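Side-chain contacts in protein yhhW (Escherichia coli, PDB 1TQ5), which cleaves the flavonol quercetin with dioxygen in vitro, using a bound divalent metal ion, although its physiological role is unknown: residues 93-96 / 97-101; 215-218 / 219-223. All coordinates share one frame; numbering follows the deposited sequence.

Contact 1. Residues 93-96 / 97-101. With CD (cadmium ion), chain B.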
loop_
_atom_site.group_PDB
_atom_site.type_symbol
_atom_site.label_atom_id
_atom_site.label_comp_id
_atom_site.label_asym_id
_atom_site.label_seq_id
_atom_site.Cartn_x
_atom_site.Cartn_y
_atom_site.Cartn_z
HETATM N N MSE A 93 -3.590 0.833 -10.999
HETATM C CA MSE A 93 -3.264 0.635 -12.401
HETATM C C MSE A 93 -2.700 -0.768 -12.616
HETATM O O MSE A 93 -1.871 -1.240 -11.837
HETATM C CB MSE A 93 -2.232 1.682 -12.820
HETATM C CG MSE A 93 -1.871 1.709 -14.291
HETATM SE SE MSE A 93 -0.637 3.002 -14.609
HETATM C CE MSE A 93 0.884 2.090 -14.285
ATOM N N SER A 94 -3.169 -1.435 -13.663
ATOM C CA SER A 94 -2.687 -2.764 -14.007
ATOM C C SER A 94 -1.784 -2.596 -15.219
ATOM O O SER A 94 -2.244 -2.184 -16.282
ATOM C CB SER A 94 -3.855 -3.688 -14.368
ATOM O OG SER A 94 -4.685 -3.942 -13.249
ATOM N N ALA A 95 -0.496 -2.894 -15.061
ATOM C CA ALA A 95 0.440 -2.760 -16.173
ATOM C C ALA A 95 0.066 -3.731 -17.292
ATOM O O ALA A 95 0.285 -3.452 -18.471
ATOM C CB ALA A 95 1.868 -3.024 -15.700
ATOM N N GLY A 96 -0.505 -4.868 -16.913
ATOM C CA GLY A 96 -0.908 -5.858 -17.894
ATOM C C GLY A 96 0.185 -6.205 -18.888
ATOM O O GLY A 96 1.325 -6.466 -18.505
ATOM N N THR A 97 -0.165 -6.199 -20.170
ATOM C CA THR A 97 0.783 -6.532 -21.228
ATOM C C THR A 97 1.905 -5.507 -21.384
ATOM O O THR A 97 2.963 -5.813 -21.935
ATOM C CB THR A 97 0.058 -6.695 -22.583
ATOM O OG1 THR A 97 -0.771 -5.551 -22.826
ATOM C CG2 THR A 97 -0.805 -7.949 -22.575
ATOM N N GLY A 98 1.674 -4.293 -20.899
ATOM C CA GLY A 98 2.684 -3.253 -21.002
ATOM C C GLY A 98 2.066 -1.874 -20.900
ATOM O O GLY A 98 0.938 -1.665 -21.348
ATOM N N ILE A 99 2.796 -0.926 -20.320
ATOM C CA ILE A 99 2.270 0.424 -20.169
ATOM C C ILE A 99 3.343 1.375 -19.636
ATOM O O ILE A 99 4.303 0.952 -18.993
ATOM C CB ILE A 99 1.042 0.408 -19.205
ATOM C CG1 ILE A 99 -0.051 1.356 -19.707
ATOM C CG2 ILE A 99 1.477 0.753 -17.782
ATOM C CD1 ILE A 99 0.308 2.814 -19.688
ATOM N N ARG A 100 3.184 2.660 -19.928
ATOM C CA ARG A 100 4.113 3.680 -19.462
ATOM C C ARG A 100 3.320 4.734 -18.701
ATOM O O ARG A 100 2.187 5.050 -19.066
ATOM C CB ARG A 100 4.832 4.333 -20.645
ATOM C CG ARG A 100 5.995 3.523 -21.194
ATOM C CD ARG A 100 6.527 4.112 -22.493
ATOM N NE ARG A 100 5.576 3.959 -23.592
ATOM C CZ ARG A 100 5.151 2.788 -24.059
ATOM N NH1 ARG A 100 5.591 1.654 -23.527
ATOM N NH2 ARG A 100 4.277 2.749 -25.056
ATOM N N HIS A 101 3.897 5.270 -17.634
ATOM C CA HIS A 101 3.191 6.294 -16.885
ATOM C C HIS A 101 4.147 7.200 -16.140
ATOM O O HIS A 101 5.341 6.923 -16.042
ATOM C CB HIS A 101 2.204 5.669 -15.889
ATOM C CG HIS A 101 2.847 5.122 -14.652
ATOM N ND1 HIS A 101 2.265 5.222 -13.407
ATOM C CD2 HIS A 101 4.019 4.468 -14.467
ATOM C CE1 HIS A 101 3.050 4.655 -12.508
ATOM N NE2 HIS A 101 4.121 4.190 -13.124
HETATM CD CD CD B . 6.236 3.397 -11.884
HETATM O O HOH W 1 8.525 2.464 -10.876
HETATM O O HOH W 2 5.396 3.096 -9.519
#
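The terminal methyl of selenomethionine M93 lies over one face of the H101 imidazole: CE sits 3.6 Å from the ring centroid and only 14° off the ring normal, a CH-pi contact. The side chain leaves the backbone extended as far as SE and bends only at the last torsion (chi3 87°), which brings CE over the ring while SE approaches it obliquely. A long, flexible, unbranched residue suits this place, since it can cross between the strands and set its terminal methyl on the flat face of the imidazole. The same methyl also touches I99, whose CG2 is 3.8 Å from M93 CE and 4.3 Å from A95 CB, so a small apolar cluster fills the inner side of the turn. At its edge the ring is polar: NE2 binds cadmium at 2.6 Å, with the metal in the ring plane, and H59 and two waters are further ligands. H57 is also a ligand of the native metal site and E103 probably is; ND1, the other ring nitrogen, has a weak hydrogen bond with E103, which probably helps to fix the ring's rotation.

The solvent side is confined to exposed T97, which turns its side chain outward, and partly exposed G98; A95 and G96 stay buried. Here the chain reverses through a type II' turn from A95 to G98, closed by G98 N to A95 O at 2.9 Å with an N-H...O angle of 132°. G96 takes the positive-phi corner, where glycine is favoured, and at the backbone angles of G98 a CB would press on the carbonyl O of T97. The whole is a beta-arch between two sheets, and its G98-X2-H101 spacing is consistent with the second conserved cupin motif, which supplies a metal-binding histidine.

Contact 2. Residues 215-218 / 219-223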
loop_
_atom_site.group_PDB
_atom_site.type_symbol
_atom_site.label_atom_id
_atom_site.label_comp_id
_atom_site.label_asym_id
_atom_site.label_seq_id
_atom_site.Cartn_x
_atom_site.Cartn_y
_atom_site.Cartn_z
ATOM N N ILE A 215 -6.666 -6.335 16.993
ATOM C CA ILE A 215 -6.083 -5.016 16.942
ATOM C C ILE A 215 -6.660 -4.108 18.022
ATOM O O ILE A 215 -7.874 -4.040 18.212
ATOM C CB ILE A 215 -6.321 -4.399 15.547
ATOM C CG1 ILE A 215 -5.555 -3.088 15.400
ATOM C CG2 ILE A 215 -7.808 -4.178 15.328
ATOM C CD1 ILE A 215 -5.651 -2.503 13.989
ATOM N N HIS A 216 -5.773 -3.434 18.744
ATOM C CA HIS A 216 -6.168 -2.497 19.787
ATOM C C HIS A 216 -5.467 -1.174 19.498
ATOM O O HIS A 216 -4.255 -1.142 19.287
ATOM C CB HIS A 216 -5.763 -3.023 21.170
ATOM C CG HIS A 216 -6.052 -2.067 22.283
ATOM N ND1 HIS A 216 -5.234 -0.996 22.576
ATOM C CD2 HIS A 216 -7.096 -1.991 23.145
ATOM C CE1 HIS A 216 -5.761 -0.301 23.569
ATOM N NE2 HIS A 216 -6.891 -0.885 23.932
ATOM N N ALA A 217 -6.227 -0.082 19.476
ATOM C CA ALA A 217 -5.648 1.231 19.200
ATOM C C ALA A 217 -5.285 1.976 20.483
ATOM O O ALA A 217 -6.153 2.283 21.301
ATOM C CB ALA A 217 -6.617 2.062 18.369
ATOM N N ASP A 218 -3.998 2.270 20.648
ATOM C CA ASP A 218 -3.517 2.973 21.831
ATOM C C ASP A 218 -3.760 4.477 21.683
ATOM O O ASP A 218 -3.698 5.234 22.654
ATOM C CB ASP A 218 -2.028 2.679 22.041
ATOM C CG ASP A 218 -1.722 1.186 22.022
ATOM O OD1 ASP A 218 -2.349 0.432 22.800
ATOM O OD2 ASP A 218 -0.851 0.764 21.229
ATOM N N SER A 219 -4.026 4.890 20.449
ATOM C CA SER A 219 -4.327 6.276 20.112
ATOM C C SER A 219 -5.095 6.199 18.797
ATOM O O SER A 219 -5.122 5.141 18.172
ATOM C CB SER A 219 -3.039 7.092 19.938
ATOM O OG SER A 219 -2.199 6.543 18.936
ATOM N N ASP A 220 -5.741 7.286 18.384
ATOM C CA ASP A 220 -6.476 7.262 17.123
ATOM C C ASP A 220 -5.478 6.796 16.074
ATOM O O ASP A 220 -4.382 7.339 15.975
ATOM C CB ASP A 220 -6.994 8.654 16.752
ATOM C CG ASP A 220 -7.897 9.243 17.817
ATOM O OD1 ASP A 220 -8.825 8.537 18.267
ATOM O OD2 ASP A 220 -7.684 10.417 18.195
ATOM N N SER A 221 -5.851 5.794 15.293
ATOM C CA SER A 221 -4.933 5.277 14.294
ATOM C C SER A 221 -5.615 4.899 12.995
ATOM O O SER A 221 -6.838 4.975 12.863
ATOM C CB SER A 221 -4.226 4.036 14.848
ATOM O OG SER A 221 -3.658 4.287 16.121
ATOM N N GLU A 222 -4.795 4.493 12.033
ATOM C CA GLU A 222 -5.280 4.028 10.743
ATOM C C GLU A 222 -4.247 3.047 10.221
ATOM O O GLU A 222 -3.051 3.335 10.222
ATOM C CB GLU A 222 -5.444 5.179 9.751
ATOM C CG GLU A 222 -5.929 4.714 8.379
ATOM C CD GLU A 222 -6.164 5.862 7.414
ATOM O OE1 GLU A 222 -6.978 6.754 7.743
ATOM O OE2 GLU A 222 -5.541 5.871 6.327
ATOM N N VAL A 223 -4.711 1.873 9.811
ATOM C CA VAL A 223 -3.824 0.858 9.271
ATOM C C VAL A 223 -4.395 0.311 7.985
ATOM O O VAL A 223 -5.603 0.384 7.737
ATOM C CB VAL A 223 -3.630 -0.337 10.239
ATOM C CG1 VAL A 223 -3.017 0.136 11.546
ATOM C CG2 VAL A 223 -4.966 -1.032 10.485
#
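I215 and V223 meet across a connection between two strands of the C-terminal cupin domain, a beta-sandwich in which strand 213-217 belongs to one sheet and strand 221-228 to the other. The link is therefore an arch from sheet to sheet, and the CA atoms of I215 and V223 stand 9.9 Å apart.

S219 begins the second segment, following D218 at the bend. Its CB packs against the D218 peptide, but its hydroxyl leads away to a hydrogen bond with N191; a short polar residue suits a partly exposed bend where the side chain must serve a neighbouring strand. Its carbonyl turns inward, and A217 CB comes within 3.4 Å of S219 O, a closeness that the small methyl of alanine permits. D220 is exposed and points outward, as suits a charged residue. With S221 the chain enters its strand, and the side chain of S221 faces the opposite segment. The S221 hydroxyl donates to S219 O at 2.7 Å, reaching the oxygen from above the carbonyl plane, 48° out of it; a serine here satisfies a carbonyl of its own connection while remaining buried. E222 points away, with OE2 hydrogen-bonded to Y67 OH.

V223 returns to the interior, touching W165 of strand 161-167 and I185 and V187 of strand 182-187, so a compact branched residue fits between them. On the facing strand, I215 keeps CG1 anti to its backbone nitrogen (chi1 -172°) and its chain extended (chi2 175°), which carries CD1 across the interior between the two sheets. There the two side chains meet tip to tip, I215 CD1 lying 3.9 Å from V223 CG2.

How the contacts relate
Both contacts are mostly buried links that lead from a strand of one sheet to a strand of another, but they belong to different cupin domains, on opposite sides of the chain's centre with their own centres 35 Å apart. No secondary-structure element is shared. Contact 1 is tied to the metal: a soft side chain covers an imidazole whose edge is committed to coordination, beside a glycine-containing turn whose outer corner, T97, reaches solvent. Contact 2 lies away from the annotated sites, although a cadmium ion lies about 4 Å from the D218 side chain, and has no hydrogen bond between its segments; aliphatic methyls meet in the interior, while polar side chains at its bend hold neighbouring strands and loops.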